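Local atomic coordinates of alpha-galactosidase (Lactobacillus brevis, PDB entry 3MI6), a protein that probably hydrolyses terminal, non-reducing alpha-D-galactose residues in alpha-D-galactosides such as galactose oligosaccharides and galactomannans. Residues D[163-168]-D[290-295]; D[129-134]-D[152-157]; D[308-313]-D[637-642]. All coordinates share one frame; numbering follows the deposited sequence.

Contact 1 (D[163-168]-D[290-295])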
ATOM      1  N   SER D 163     -15.213  -7.741  33.867  1.00 32.44           N
ATOM      2  CA  SER D 163     -16.658  -7.513  33.823  1.00 33.00           C
ATOM      3  C   SER D 163     -17.070  -6.317  34.669  1.00 35.87           C
ATOM      4  O   SER D 163     -16.230  -5.640  35.260  1.00 35.77           O
ATOM      5  CB  SER D 163     -17.445  -8.749  34.258  1.00 34.18           C
ATOM      6  OG  SER D 163     -17.430  -8.905  35.667  1.00 34.08           O
ATOM      7  N   ALA D 164     -18.374  -6.065  34.721  1.00 34.43           N
ATOM      8  CA  ALA D 164     -18.918  -5.008  35.555  1.00 35.11           C
ATOM      9  C   ALA D 164     -20.216  -5.491  36.164  1.00 35.25           C
ATOM     10  O   ALA D 164     -20.962  -6.235  35.531  1.00 36.57           O
ATOM     11  CB  ALA D 164     -19.142  -3.740  34.739  1.00 34.43           C
ATOM     12  N   LYS D 165     -20.468  -5.089  37.407  1.00 38.92           N
ATOM     13  CA  LYS D 165     -21.707  -5.416  38.108  1.00 37.30           C
ATOM     14  C   LYS D 165     -22.235  -4.158  38.735  1.00 39.59           C
ATOM     15  O   LYS D 165     -21.533  -3.513  39.509  1.00 42.56           O
ATOM     16  CB  LYS D 165     -21.451  -6.430  39.209  1.00 38.19           C
ATOM     17  CG  LYS D 165     -22.692  -6.849  39.950  1.00 40.17           C
ATOM     18  CD  LYS D 165     -22.331  -7.727  41.136  1.00 42.23           C
ATOM     19  CE  LYS D 165     -23.343  -8.847  41.342  1.00 44.43           C
ATOM     20  NZ  LYS D 165     -23.120  -9.558  42.635  1.00 46.95           N
ATOM     21  N   PHE D 166     -23.467  -3.805  38.400  1.00 40.84           N
ATOM     22  CA  PHE D 166     -24.093  -2.586  38.903  1.00 39.52           C
ATOM     23  C   PHE D 166     -25.017  -2.920  40.067  1.00 41.55           C
ATOM     24  O   PHE D 166     -25.777  -3.887  40.003  1.00 39.73           O
ATOM     25  CB  PHE D 166     -24.917  -1.924  37.795  1.00 39.52           C
ATOM     26  CG  PHE D 166     -24.096  -1.323  36.687  1.00 38.17           C
ATOM     27  CD1 PHE D 166     -23.416  -2.121  35.795  1.00 37.96           C
ATOM     28  CD2 PHE D 166     -24.034   0.048  36.516  1.00 41.14           C
ATOM     29  CE1 PHE D 166     -22.660  -1.556  34.775  1.00 36.60           C
ATOM     30  CE2 PHE D 166     -23.283   0.607  35.493  1.00 37.87           C
ATOM     31  CZ  PHE D 166     -22.596  -0.196  34.633  1.00 34.50           C
ATOM     32  N   THR D 167     -24.950  -2.125  41.133  1.00 43.74           N
ATOM     33  CA  THR D 167     -25.860  -2.291  42.269  1.00 44.77           C
ATOM     34  C   THR D 167     -26.633  -1.001  42.525  1.00 45.99           C
ATOM     35  O   THR D 167     -26.068   0.090  42.473  1.00 44.78           O
ATOM     36  CB  THR D 167     -25.125  -2.698  43.575  1.00 48.79           C
ATOM     37  OG1 THR D 167     -24.070  -3.635  43.288  1.00 48.06           O
ATOM     38  CG2 THR D 167     -26.116  -3.315  44.570  1.00 46.43           C
ATOM     39  N   ASN D 168     -27.934  -1.134  42.776  1.00 49.39           N
ATOM     40  CA  ASN D 168     -28.764   0.003  43.164  1.00 47.33           C
ATOM     41  C   ASN D 168     -29.204  -0.131  44.616  1.00 48.39           C
ATOM     42  O   ASN D 168     -30.128  -0.891  44.911  1.00 51.72           O
ATOM     43  CB  ASN D 168     -29.990   0.123  42.252  1.00 47.50           C
ATOM     44  CG  ASN D 168     -30.762   1.420  42.477  1.00 48.46           C
ATOM     45  OD1 ASN D 168     -30.381   2.244  43.303  1.00 44.21           O
ATOM     46  ND2 ASN D 168     -31.853   1.601  41.737  1.00 48.41           N
ATOM     47  N   THR D 290     -29.608  -5.624  40.829  1.00 45.96           N
ATOM     48  CA  THR D 290     -28.247  -5.727  40.347  1.00 42.36           C
ATOM     49  C   THR D 290     -28.213  -6.087  38.880  1.00 41.88           C
ATOM     50  O   THR D 290     -29.134  -6.723  38.358  1.00 45.49           O
ATOM     51  CB  THR D 290     -27.502  -6.828  41.085  1.00 44.43           C
ATOM     52  OG1 THR D 290     -28.315  -8.006  41.103  1.00 47.55           O
ATOM     53  CG2 THR D 290     -27.213  -6.405  42.507  1.00 47.27           C
ATOM     54  N   PHE D 291     -27.142  -5.685  38.213  1.00 38.87           N
ATOM     55  CA  PHE D 291     -26.932  -6.070  36.823  1.00 39.14           C
ATOM     56  C   PHE D 291     -25.487  -6.493  36.566  1.00 38.16           C
ATOM     57  O   PHE D 291     -24.559  -5.711  36.788  1.00 39.97           O
ATOM     58  CB  PHE D 291     -27.348  -4.948  35.861  1.00 37.38           C
ATOM     59  CG  PHE D 291     -27.100  -5.281  34.425  1.00 36.61           C
ATOM     60  CD1 PHE D 291     -27.979  -6.091  33.735  1.00 36.24           C
ATOM     61  CD2 PHE D 291     -25.970  -4.817  33.778  1.00 36.02           C
ATOM     62  CE1 PHE D 291     -27.745  -6.429  32.426  1.00 36.73           C
ATOM     63  CE2 PHE D 291     -25.732  -5.147  32.466  1.00 35.45           C
ATOM     64  CZ  PHE D 291     -26.624  -5.952  31.788  1.00 35.87           C
ATOM     65  N   GLN D 292     -25.311  -7.734  36.109  1.00 37.21           N
ATOM     66  CA  GLN D 292     -23.983  -8.291  35.774  1.00 38.49           C
ATOM     67  C   GLN D 292     -23.715  -8.263  34.245  1.00 36.42           C
ATOM     68  O   GLN D 292     -24.516  -8.801  33.471  1.00 34.00           O
ATOM     69  CB  GLN D 292     -23.893  -9.736  36.302  1.00 33.74           C
ATOM     70  CG  GLN D 292     -22.621 -10.504  35.962  1.00 34.48           C
ATOM     71  CD  GLN D 292     -21.372  -9.869  36.564  1.00 36.63           C
ATOM     72  OE1 GLN D 292     -21.194  -9.838  37.787  1.00 37.80           O
ATOM     73  NE2 GLN D 292     -20.494  -9.368  35.700  1.00 34.95           N
ATOM     74  N   THR D 293     -22.615  -7.647  33.802  1.00 32.00           N
ATOM     75  CA  THR D 293     -22.262  -7.752  32.374  1.00 32.82           C
ATOM     76  C   THR D 293     -21.659  -9.117  32.054  1.00 33.57           C
ATOM     77  O   THR D 293     -21.116  -9.782  32.941  1.00 33.11           O
ATOM     78  CB  THR D 293     -21.267  -6.686  31.893  1.00 30.68           C
ATOM     79  OG1 THR D 293     -19.957  -7.017  32.355  1.00 32.54           O
ATOM     80  CG2 THR D 293     -21.649  -5.309  32.373  1.00 31.48           C
ATOM     81  N   PRO D 294     -21.760  -9.550  30.780  1.00 36.00           N
ATOM     82  CA  PRO D 294     -21.067 -10.774  30.362  1.00 30.63           C
ATOM     83  C   PRO D 294     -19.586 -10.478  30.449  1.00 31.75           C
ATOM     84  O   PRO D 294     -19.222  -9.297  30.450  1.00 32.11           O
ATOM     85  CB  PRO D 294     -21.473 -10.932  28.898  1.00 30.51           C
ATOM     86  CG  PRO D 294     -22.620 -10.031  28.689  1.00 33.36           C
ATOM     87  CD  PRO D 294     -22.479  -8.913  29.663  1.00 33.62           C
ATOM     88  N   GLU D 295     -18.745 -11.504  30.518  1.00 30.51           N
ATOM     89  CA  GLU D 295     -17.309 -11.284  30.661  1.00 30.33           C
ATOM     90  C   GLU D 295     -16.583 -10.945  29.354  1.00 31.70           C
ATOM     91  O   GLU D 295     -16.880 -11.508  28.287  1.00 32.34           O
ATOM     92  CB  GLU D 295     -16.662 -12.491  31.335  1.00 31.32           C
ATOM     93  CG  GLU D 295     -16.905 -12.518  32.822  1.00 32.73           C
ATOM     94  CD  GLU D 295     -16.302 -13.719  33.495  1.00 36.95           C
ATOM     95  OE1 GLU D 295     -16.069 -14.745  32.815  1.00 39.44           O
ATOM     96  OE2 GLU D 295     -16.060 -13.637  34.716  1.00 41.11           O
TER
HETATM   97  O   HOH W   1     -16.358 -11.340  36.315  1.00 33.13           O

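Contact 2 (D[129-134]-D[152-157])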
ATOM      1  N   ASP D 129      -4.557 -22.806  39.434  1.00 53.00           N
ATOM      2  CA  ASP D 129      -3.761 -22.323  38.314  1.00 47.40           C
ATOM      3  C   ASP D 129      -3.369 -20.897  38.581  1.00 47.63           C
ATOM      4  O   ASP D 129      -3.092 -20.142  37.665  1.00 48.86           O
ATOM      5  CB  ASP D 129      -4.579 -22.393  37.026  1.00 48.98           C
ATOM      6  CG  ASP D 129      -3.735 -22.197  35.772  1.00 52.70           C
ATOM      7  OD1 ASP D 129      -2.509 -22.451  35.813  1.00 52.15           O
ATOM      8  OD2 ASP D 129      -4.310 -21.797  34.734  1.00 52.17           O
ATOM      9  N   ASP D 130      -3.395 -20.523  39.852  1.00 50.18           N
ATOM     10  CA  ASP D 130      -2.846 -19.250  40.310  1.00 45.85           C
ATOM     11  C   ASP D 130      -3.628 -18.008  39.885  1.00 44.22           C
ATOM     12  O   ASP D 130      -3.085 -16.896  39.882  1.00 41.87           O
ATOM     13  CB  ASP D 130      -1.363 -19.151  39.928  1.00 45.21           C
ATOM     14  CG  ASP D 130      -0.558 -20.355  40.426  1.00 53.58           C
ATOM     15  OD1 ASP D 130      -0.866 -20.877  41.532  1.00 52.96           O
ATOM     16  OD2 ASP D 130       0.371 -20.793  39.708  1.00 50.72           O
ATOM     17  N   ALA D 131      -4.911 -18.192  39.571  1.00 43.70           N
ATOM     18  CA  ALA D 131      -5.769 -17.064  39.204  1.00 43.18           C
ATOM     19  C   ALA D 131      -6.152 -16.236  40.419  1.00 42.81           C
ATOM     20  O   ALA D 131      -6.101 -16.706  41.547  1.00 45.33           O
ATOM     21  CB  ALA D 131      -7.011 -17.523  38.456  1.00 37.47           C
ATOM     22  N   GLN D 132      -6.534 -14.993  40.172  1.00 42.29           N
ATOM     23  CA  GLN D 132      -6.911 -14.067  41.224  1.00 43.46           C
ATOM     24  C   GLN D 132      -8.042 -13.179  40.708  1.00 44.22           C
ATOM     25  O   GLN D 132      -8.081 -12.849  39.528  1.00 43.62           O
ATOM     26  CB  GLN D 132      -5.716 -13.192  41.622  1.00 43.56           C
ATOM     27  CG  GLN D 132      -4.470 -13.935  42.094  1.00 41.67           C
ATOM     28  CD  GLN D 132      -3.436 -13.000  42.722  1.00 41.64           C
ATOM     29  OE1 GLN D 132      -3.349 -12.891  43.942  1.00 43.24           O
ATOM     30  NE2 GLN D 132      -2.657 -12.315  41.889  1.00 40.67           N
ATOM     31  N   THR D 133      -8.971 -12.795  41.576  1.00 46.30           N
ATOM     32  CA  THR D 133     -10.007 -11.860  41.166  1.00 41.81           C
ATOM     33  C   THR D 133      -9.900 -10.605  42.014  1.00 41.93           C
ATOM     34  O   THR D 133      -9.886 -10.682  43.234  1.00 44.82           O
ATOM     35  CB  THR D 133     -11.436 -12.451  41.289  1.00 42.16           C
ATOM     36  OG1 THR D 133     -11.481 -13.756  40.715  1.00 40.88           O
ATOM     37  CG2 THR D 133     -12.445 -11.577  40.576  1.00 41.14           C
ATOM     38  N   LEU D 134      -9.805  -9.463  41.343  1.00 42.92           N
ATOM     39  CA  LEU D 134      -9.749  -8.150  41.971  1.00 40.45           C
ATOM     40  C   LEU D 134     -11.090  -7.484  41.726  1.00 41.66           C
ATOM     41  O   LEU D 134     -11.539  -7.418  40.584  1.00 43.10           O
ATOM     42  CB  LEU D 134      -8.643  -7.314  41.324  1.00 37.96           C
ATOM     43  CG  LEU D 134      -8.512  -5.855  41.778  1.00 41.07           C
ATOM     44  CD1 LEU D 134      -7.967  -5.768  43.191  1.00 41.37           C
ATOM     45  CD2 LEU D 134      -7.641  -5.046  40.847  1.00 34.53           C
ATOM     46  N   SER D 152     -10.097 -10.507  36.725  1.00 39.40           N
ATOM     47  CA  SER D 152      -9.429 -11.736  37.134  1.00 38.59           C
ATOM     48  C   SER D 152      -8.167 -11.991  36.310  1.00 39.39           C
ATOM     49  O   SER D 152      -8.223 -12.075  35.087  1.00 40.02           O
ATOM     50  CB  SER D 152     -10.378 -12.913  37.010  1.00 39.37           C
ATOM     51  OG  SER D 152     -11.620 -12.584  37.586  1.00 39.61           O
ATOM     52  N   ILE D 153      -7.031 -12.094  36.992  1.00 39.91           N
ATOM     53  CA  ILE D 153      -5.772 -12.466  36.368  1.00 39.33           C
ATOM     54  C   ILE D 153      -5.668 -13.976  36.168  1.00 39.60           C
ATOM     55  O   ILE D 153      -5.980 -14.753  37.060  1.00 41.09           O
ATOM     56  CB  ILE D 153      -4.574 -11.978  37.207  1.00 43.20           C
ATOM     57  CG1 ILE D 153      -4.220 -10.545  36.832  1.00 45.96           C
ATOM     58  CG2 ILE D 153      -3.332 -12.815  36.961  1.00 39.91           C
ATOM     59  CD1 ILE D 153      -2.746 -10.258  37.000  1.00 42.46           C
ATOM     60  N   PHE D 154      -5.236 -14.384  34.982  1.00 39.87           N
ATOM     61  CA  PHE D 154      -4.928 -15.785  34.702  1.00 38.58           C
ATOM     62  C   PHE D 154      -3.508 -15.865  34.163  1.00 41.59           C
ATOM     63  O   PHE D 154      -3.296 -16.098  32.979  1.00 43.62           O
ATOM     64  CB  PHE D 154      -5.896 -16.335  33.673  1.00 36.00           C
ATOM     65  CG  PHE D 154      -7.214 -16.753  34.241  1.00 34.67           C
ATOM     66  CD1 PHE D 154      -8.235 -15.860  34.355  1.00 32.99           C
ATOM     67  CD2 PHE D 154      -7.432 -18.052  34.626  1.00 35.71           C
ATOM     68  CE1 PHE D 154      -9.431 -16.249  34.850  1.00 35.66           C
ATOM     69  CE2 PHE D 154      -8.636 -18.440  35.120  1.00 38.21           C
ATOM     70  CZ  PHE D 154      -9.635 -17.540  35.234  1.00 36.51           C
ATOM     71  N   PRO D 155      -2.525 -15.687  35.043  1.00 41.96           N
ATOM     72  CA  PRO D 155      -1.139 -15.394  34.679  1.00 39.27           C
ATOM     73  C   PRO D 155      -0.546 -16.332  33.637  1.00 40.55           C
ATOM     74  O   PRO D 155       0.246 -15.875  32.812  1.00 41.43           O
ATOM     75  CB  PRO D 155      -0.398 -15.572  35.999  1.00 41.97           C
ATOM     76  CG  PRO D 155      -1.314 -16.421  36.839  1.00 41.95           C
ATOM     77  CD  PRO D 155      -2.667 -15.967  36.479  1.00 42.93           C
ATOM     78  N   HIS D 156      -0.906 -17.610  33.658  1.00 39.34           N
ATOM     79  CA  HIS D 156      -0.185 -18.573  32.807  1.00 43.03           C
ATOM     80  C   HIS D 156      -0.623 -18.636  31.325  1.00 42.62           C
ATOM     81  O   HIS D 156       0.032 -19.275  30.498  1.00 44.30           O
ATOM     82  CB  HIS D 156      -0.133 -19.970  33.462  1.00 40.97           C
ATOM     83  CG  HIS D 156       0.396 -19.946  34.863  1.00 45.77           C
ATOM     84  ND1 HIS D 156       1.605 -19.372  35.192  1.00 43.94           N
ATOM     85  CD2 HIS D 156      -0.133 -20.401  36.024  1.00 45.16           C
ATOM     86  CE1 HIS D 156       1.800 -19.474  36.495  1.00 43.05           C
ATOM     87  NE2 HIS D 156       0.760 -20.096  37.021  1.00 46.33           N
ATOM     88  N   GLN D 157      -1.723 -17.970  30.990  1.00 40.47           N
ATOM     89  CA  GLN D 157      -2.145 -17.887  29.607  1.00 36.33           C
ATOM     90  C   GLN D 157      -2.159 -16.418  29.205  1.00 37.10           C
ATOM     91  O   GLN D 157      -2.658 -16.052  28.151  1.00 37.60           O
ATOM     92  CB  GLN D 157      -3.520 -18.526  29.415  1.00 32.62           C
ATOM     93  CG  GLN D 157      -3.606 -19.979  29.813  1.00 35.41           C
ATOM     94  CD  GLN D 157      -3.824 -20.187  31.300  1.00 41.50           C
ATOM     95  OE1 GLN D 157      -4.362 -19.316  31.983  1.00 41.10           O
ATOM     96  NE2 GLN D 157      -3.409 -21.352  31.811  1.00 42.08           N
TER

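Contact 3 (D[308-313]-D[637-642])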
ATOM      1  N   LEU D 308      -0.818 -15.602  20.318  1.00 30.33           N
ATOM      2  CA  LEU D 308      -2.066 -15.087  20.851  1.00 28.19           C
ATOM      3  C   LEU D 308      -3.188 -16.115  20.771  1.00 30.85           C
ATOM      4  O   LEU D 308      -3.913 -16.313  21.739  1.00 32.06           O
ATOM      5  CB  LEU D 308      -2.473 -13.806  20.138  1.00 28.38           C
ATOM      6  CG  LEU D 308      -3.711 -13.128  20.718  1.00 27.22           C
ATOM      7  CD1 LEU D 308      -3.392 -12.462  22.048  1.00 28.75           C
ATOM      8  CD2 LEU D 308      -4.225 -12.111  19.735  1.00 28.91           C
ATOM      9  N   SER D 309      -3.357 -16.778  19.631  1.00 28.94           N
ATOM     10  CA  SER D 309      -4.439 -17.753  19.558  1.00 29.11           C
ATOM     11  C   SER D 309      -4.158 -18.922  20.475  1.00 29.61           C
ATOM     12  O   SER D 309      -5.039 -19.430  21.138  1.00 28.38           O
ATOM     13  CB  SER D 309      -4.647 -18.268  18.137  1.00 30.55           C
ATOM     14  OG  SER D 309      -5.145 -17.240  17.307  1.00 31.84           O
ATOM     15  N   GLN D 310      -2.907 -19.350  20.509  1.00 33.48           N
ATOM     16  CA  GLN D 310      -2.543 -20.528  21.287  1.00 32.08           C
ATOM     17  C   GLN D 310      -2.853 -20.387  22.787  1.00 31.49           C
ATOM     18  O   GLN D 310      -3.482 -21.273  23.367  1.00 33.41           O
ATOM     19  CB  GLN D 310      -1.087 -20.917  21.005  1.00 30.23           C
ATOM     20  CG  GLN D 310      -0.911 -21.419  19.596  1.00 29.87           C
ATOM     21  CD  GLN D 310       0.537 -21.506  19.146  1.00 32.49           C
ATOM     22  OE1 GLN D 310       0.826 -22.077  18.091  1.00 31.30           O
ATOM     23  NE2 GLN D 310       1.456 -20.935  19.934  1.00 33.18           N
ATOM     24  N   GLN D 311      -2.440 -19.273  23.393  1.00 30.05           N
ATOM     25  CA  GLN D 311      -2.643 -19.050  24.821  1.00 28.60           C
ATOM     26  C   GLN D 311      -4.115 -18.856  25.107  1.00 32.07           C
ATOM     27  O   GLN D 311      -4.680 -19.566  25.926  1.00 36.71           O
ATOM     28  CB  GLN D 311      -1.821 -17.865  25.338  1.00 28.77           C
ATOM     29  CG  GLN D 311      -2.176 -16.483  24.769  1.00 27.64           C
ATOM     30  CD  GLN D 311      -1.038 -15.486  24.953  1.00 30.36           C
ATOM     31  OE1 GLN D 311       0.134 -15.868  24.960  1.00 32.51           O
ATOM     32  NE2 GLN D 311      -1.371 -14.216  25.109  1.00 27.60           N
HETATM   33  N   MSE D 312      -4.753 -17.909  24.431  1.00 29.88           N
HETATM   34  CA  MSE D 312      -6.190 -17.780  24.560  1.00 30.44           C
HETATM   35  C   MSE D 312      -6.895 -19.126  24.448  1.00 32.75           C
HETATM   36  O   MSE D 312      -7.871 -19.364  25.156  1.00 35.28           O
HETATM   37  CB  MSE D 312      -6.746 -16.790  23.557  1.00 31.12           C
HETATM   38  CG  MSE D 312      -6.693 -15.371  24.076  1.00 33.53           C
HETATM   39 SE   MSE D 312      -6.979 -14.023  22.715  1.00 47.48          SE
HETATM   40  CE  MSE D 312      -8.192 -12.831  23.669  1.00 34.24           C
ATOM     41  N   ALA D 313      -6.384 -20.021  23.606  1.00 30.43           N
ATOM     42  CA  ALA D 313      -7.004 -21.330  23.438  1.00 31.37           C
ATOM     43  C   ALA D 313      -6.715 -22.250  24.604  1.00 32.59           C
ATOM     44  O   ALA D 313      -7.551 -23.062  24.975  1.00 34.88           O
ATOM     45  CB  ALA D 313      -6.578 -21.980  22.138  1.00 31.53           C
ATOM     46  N   LYS D 637      -1.325 -28.266  19.576  1.00 31.00           N
ATOM     47  CA  LYS D 637      -1.112 -26.833  19.451  1.00 29.10           C
ATOM     48  C   LYS D 637      -1.157 -26.444  17.969  1.00 31.79           C
ATOM     49  O   LYS D 637      -0.542 -27.102  17.118  1.00 33.41           O
ATOM     50  CB  LYS D 637       0.215 -26.429  20.109  1.00 26.95           C
ATOM     51  CG  LYS D 637       0.438 -24.929  20.167  1.00 31.48           C
ATOM     52  CD  LYS D 637       1.748 -24.559  20.844  1.00 32.53           C
ATOM     53  CE  LYS D 637       1.656 -24.762  22.352  1.00 32.28           C
ATOM     54  NZ  LYS D 637       2.747 -24.006  23.041  1.00 28.87           N
ATOM     55  N   PHE D 638      -1.886 -25.375  17.664  1.00 30.07           N
ATOM     56  CA  PHE D 638      -2.211 -25.045  16.282  1.00 28.31           C
ATOM     57  C   PHE D 638      -1.408 -23.861  15.763  1.00 29.70           C
ATOM     58  O   PHE D 638      -1.462 -22.757  16.304  1.00 28.89           O
ATOM     59  CB  PHE D 638      -3.714 -24.760  16.162  1.00 28.98           C
ATOM     60  CG  PHE D 638      -4.223 -24.634  14.745  1.00 28.81           C
ATOM     61  CD1 PHE D 638      -4.326 -23.392  14.133  1.00 27.59           C
ATOM     62  CD2 PHE D 638      -4.664 -25.748  14.049  1.00 28.27           C
ATOM     63  CE1 PHE D 638      -4.827 -23.271  12.831  1.00 29.65           C
ATOM     64  CE2 PHE D 638      -5.160 -25.628  12.747  1.00 30.45           C
ATOM     65  CZ  PHE D 638      -5.242 -24.389  12.140  1.00 28.12           C
ATOM     66  N   TYR D 639      -0.668 -24.106  14.691  1.00 31.66           N
ATOM     67  CA  TYR D 639       0.058 -23.060  13.987  1.00 29.40           C
ATOM     68  C   TYR D 639      -0.530 -22.829  12.599  1.00 29.85           C
ATOM     69  O   TYR D 639      -0.659 -23.768  11.818  1.00 30.11           O
ATOM     70  CB  TYR D 639       1.509 -23.488  13.815  1.00 28.14           C
ATOM     71  CG  TYR D 639       2.307 -23.537  15.088  1.00 30.42           C
ATOM     72  CD1 TYR D 639       3.067 -22.444  15.506  1.00 31.97           C
ATOM     73  CD2 TYR D 639       2.325 -24.671  15.858  1.00 28.23           C
ATOM     74  CE1 TYR D 639       3.813 -22.504  16.653  1.00 30.95           C
ATOM     75  CE2 TYR D 639       3.055 -24.734  17.000  1.00 30.28           C
ATOM     76  CZ  TYR D 639       3.798 -23.661  17.404  1.00 32.07           C
ATOM     77  OH  TYR D 639       4.521 -23.763  18.579  1.00 34.78           O
ATOM     78  N   ARG D 640      -0.868 -21.581  12.296  1.00 30.12           N
ATOM     79  CA  ARG D 640      -1.130 -21.162  10.928  1.00 28.99           C
ATOM     80  C   ARG D 640       0.202 -20.853  10.261  1.00 30.47           C
ATOM     81  O   ARG D 640       1.089 -20.278  10.880  1.00 29.79           O
ATOM     82  CB  ARG D 640      -1.996 -19.902  10.896  1.00 29.31           C
ATOM     83  CG  ARG D 640      -3.454 -20.093  11.297  1.00 30.59           C
ATOM     84  CD  ARG D 640      -4.124 -18.737  11.518  1.00 28.04           C
ATOM     85  NE  ARG D 640      -3.471 -17.999  12.592  1.00 30.26           N
ATOM     86  CZ  ARG D 640      -3.892 -17.979  13.861  1.00 32.23           C
ATOM     87  NH1 ARG D 640      -4.986 -18.659  14.210  1.00 29.44           N
ATOM     88  NH2 ARG D 640      -3.228 -17.268  14.781  1.00 28.69           N
ATOM     89  N   ILE D 641       0.337 -21.217   8.993  1.00 29.54           N
ATOM     90  CA  ILE D 641       1.565 -20.958   8.271  1.00 29.55           C
ATOM     91  C   ILE D 641       1.251 -20.033   7.083  1.00 32.76           C
ATOM     92  O   ILE D 641       1.289 -18.806   7.225  1.00 33.91           O
ATOM     93  CB  ILE D 641       2.261 -22.319   7.875  1.00 32.84           C
ATOM     94  CG1 ILE D 641       2.725 -23.053   9.137  1.00 31.72           C
ATOM     95  CG2 ILE D 641       3.452 -22.131   6.934  1.00 32.08           C
ATOM     96  CD1 ILE D 641       3.166 -24.469   8.904  1.00 31.25           C
ATOM     97  N   ASP D 642       0.927 -20.623   5.932  1.00 30.82           N
ATOM     98  CA  ASP D 642       0.536 -19.883   4.731  1.00 31.53           C
ATOM     99  C   ASP D 642      -0.947 -19.491   4.791  1.00 31.19           C
ATOM    100  O   ASP D 642      -1.807 -20.341   5.067  1.00 29.66           O
ATOM    101  CB  ASP D 642       0.801 -20.736   3.478  1.00 30.29           C
ATOM    102  CG  ASP D 642       2.282 -21.086   3.308  1.00 39.03           C
ATOM    103  OD1 ASP D 642       3.054 -20.153   2.965  1.00 40.50           O
ATOM    104  OD2 ASP D 642       2.674 -22.281   3.500  1.00 35.73           O
TER

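Contact 1 (D[163-168]-D[290-295])
Ser163 OG is approached by several groups at once. Gln292 NE2 gives it a weak hydrogen bond of 3.1 Å across the contact. Its stronger partner is Asn150 ND2, which also hydrogen-bonds to it, and a water bridges Ser163 OG to Glu295 OE2. Glu295 OE2 also forms a salt bridge with Lys114. Gln292 has CG anti to the backbone N (chi1 176°), and a bend at chi2 turns CD back toward strand 159-167. Its NE2 makes a straighter bond to Thr293 O at 2.9 Å, with the acceptor close to the amide plane. The other end of the amide, OE1, packs against Lys165 CB at 3.7 Å, the two side chains crossing at about a right angle.

Strands 159-167 and 290-301 are antiparallel neighbours in a nine-stranded sheet of the N-terminal beta-rich part of the enzyme. Phe166 and Phe291 form a hydrogen-bonded pair, with Phe166 N 2.7 Å from Phe291 O and Phe291 N 2.9 Å from Phe166 O. Farther along, Thr293 N bonds to Ala164 O at 2.8 Å, almost straight. The return bond from Ala164 N goes to the hydroxyl Thr293 OG1, at 3.0 Å, where a regular ladder would use the carbonyl. On the buried face, Phe166 CD1 meets the edge of the Phe291 ring. Leu176 and Leu285 pack against both rings.

Contact 2 (D[129-134]-D[152-157])
His156 NE2 donates a nearly straight hydrogen bond of 2.8 Å to Asp130 OD2. The carboxylate oxygen lies in the imidazole plane and accepts through its anti lone pair, while the carboxylate itself is turned 72° from the ring. The other ring nitrogen, ND1, is bonded to Asp17 OD2. With a carboxylate at both nitrogens, the imidazole would probably lean towards its protonated, charged form. Asp129 OD1 also approaches the ring edge at CD2, and Pro155 CG lies over the centre of one face.

Asp129 OD2 has two partners. Gln157 NE2 meets it tip to tip at 3.1 Å, using the syn lone pair, and His319 NE2 is its stronger partner. A bend at chi2 (83°) turns the CD of Gln157 toward Asp129. The backbone N atoms of Asp129 and Ala131 are both taken up by Asp125 OD2. Gln132 and Ile153 form a hydrogen-bonded antiparallel pair, with Gln132 N 3.2 Å from Ile153 O and Ile153 N 2.8 Å from Gln132 O. Next to it, Thr133 OG1 is bonded to Gly113 O, and Ser152 OG is 3.3 Å away from Thr133 OG1, at most a weak hydrogen bond.

Ala131 CB sits over one face of the Phe154 ring in a CH-pi contact, 4.0 Å from the centroid. The contact lies at the open end of the hairpin of strands 132-140 and 146-154. Phe315 meets the Phe154 ring edge-to-face, so helix 305-319 packs here, while strand 159-167 touches Phe154 through Val159 and Val161.

Contact 3 (D[308-313]-D[637-642])
Gln310 has CG anti to its carbonyl carbon (chi1 -68°). Beyond CG the chain is extended and carries the amide from the helix to Tyr639 and Lys637. Arg640 bends at chi3 (-61°), which turns NE out of the line of the chain; the guanidinium beyond it lies beside Ser309.

One of the two terminal atoms of the Gln310 amide lies over the centre of one face of the Tyr639 ring, the amide standing nearly upright on it (planes 83° apart). The side chain also crosses the aliphatic part of Lys637 at about a right angle, with Gln310 CD 3.6 Å from Lys637 CG. An alanine in place of Gln310 would probably open a gap over the Tyr639 ring and leave the Lys637 chain without its packing partner.

Arg640 NH2 donates to Ser309 OG at 3.2 Å, and the hydroxyl lies close to the guanidinium plane. Arg640 NH1 adds a weak bond to the same oxygen at 3.4 Å. Both groups have stronger partners nearby. Ser309 OG is bonded to Tyr565 O, and Arg640 NE forms a salt bridge with Asp242. Tyr565 also makes a cation-pi contact with Arg640.

Helix 305-319 lies between the N-terminal sheet and the barrel. Strand 637-640 is an outermost strand of the C-terminal antiparallel sheet. The contact is probably interdomain, as in the three-domain build of family 36 alpha-galactosidases.

Along the chain the contacts come in series, in the order 2, 1, 3. Contacts 1 and 2 lie in the same nine-stranded antiparallel sheet, with centres about 20 Å apart. Strands 146-154 and 159-167 are neighbours in it. Contact 2 is local, within a hairpin, whereas contact 1 brings in a strand from over 120 residues later. That strand, 290-301, leads into helix 305-319 of contact 3, whose centre is about 32 Å from that of contact 1. Contacts 2 and 3, centres about 21 Å apart, touch where Gln157 O packs on Gln311 CG, at 3.4 Å. The set runs from the N-terminal sheet to the C-terminal sheet, away from the predicted active site.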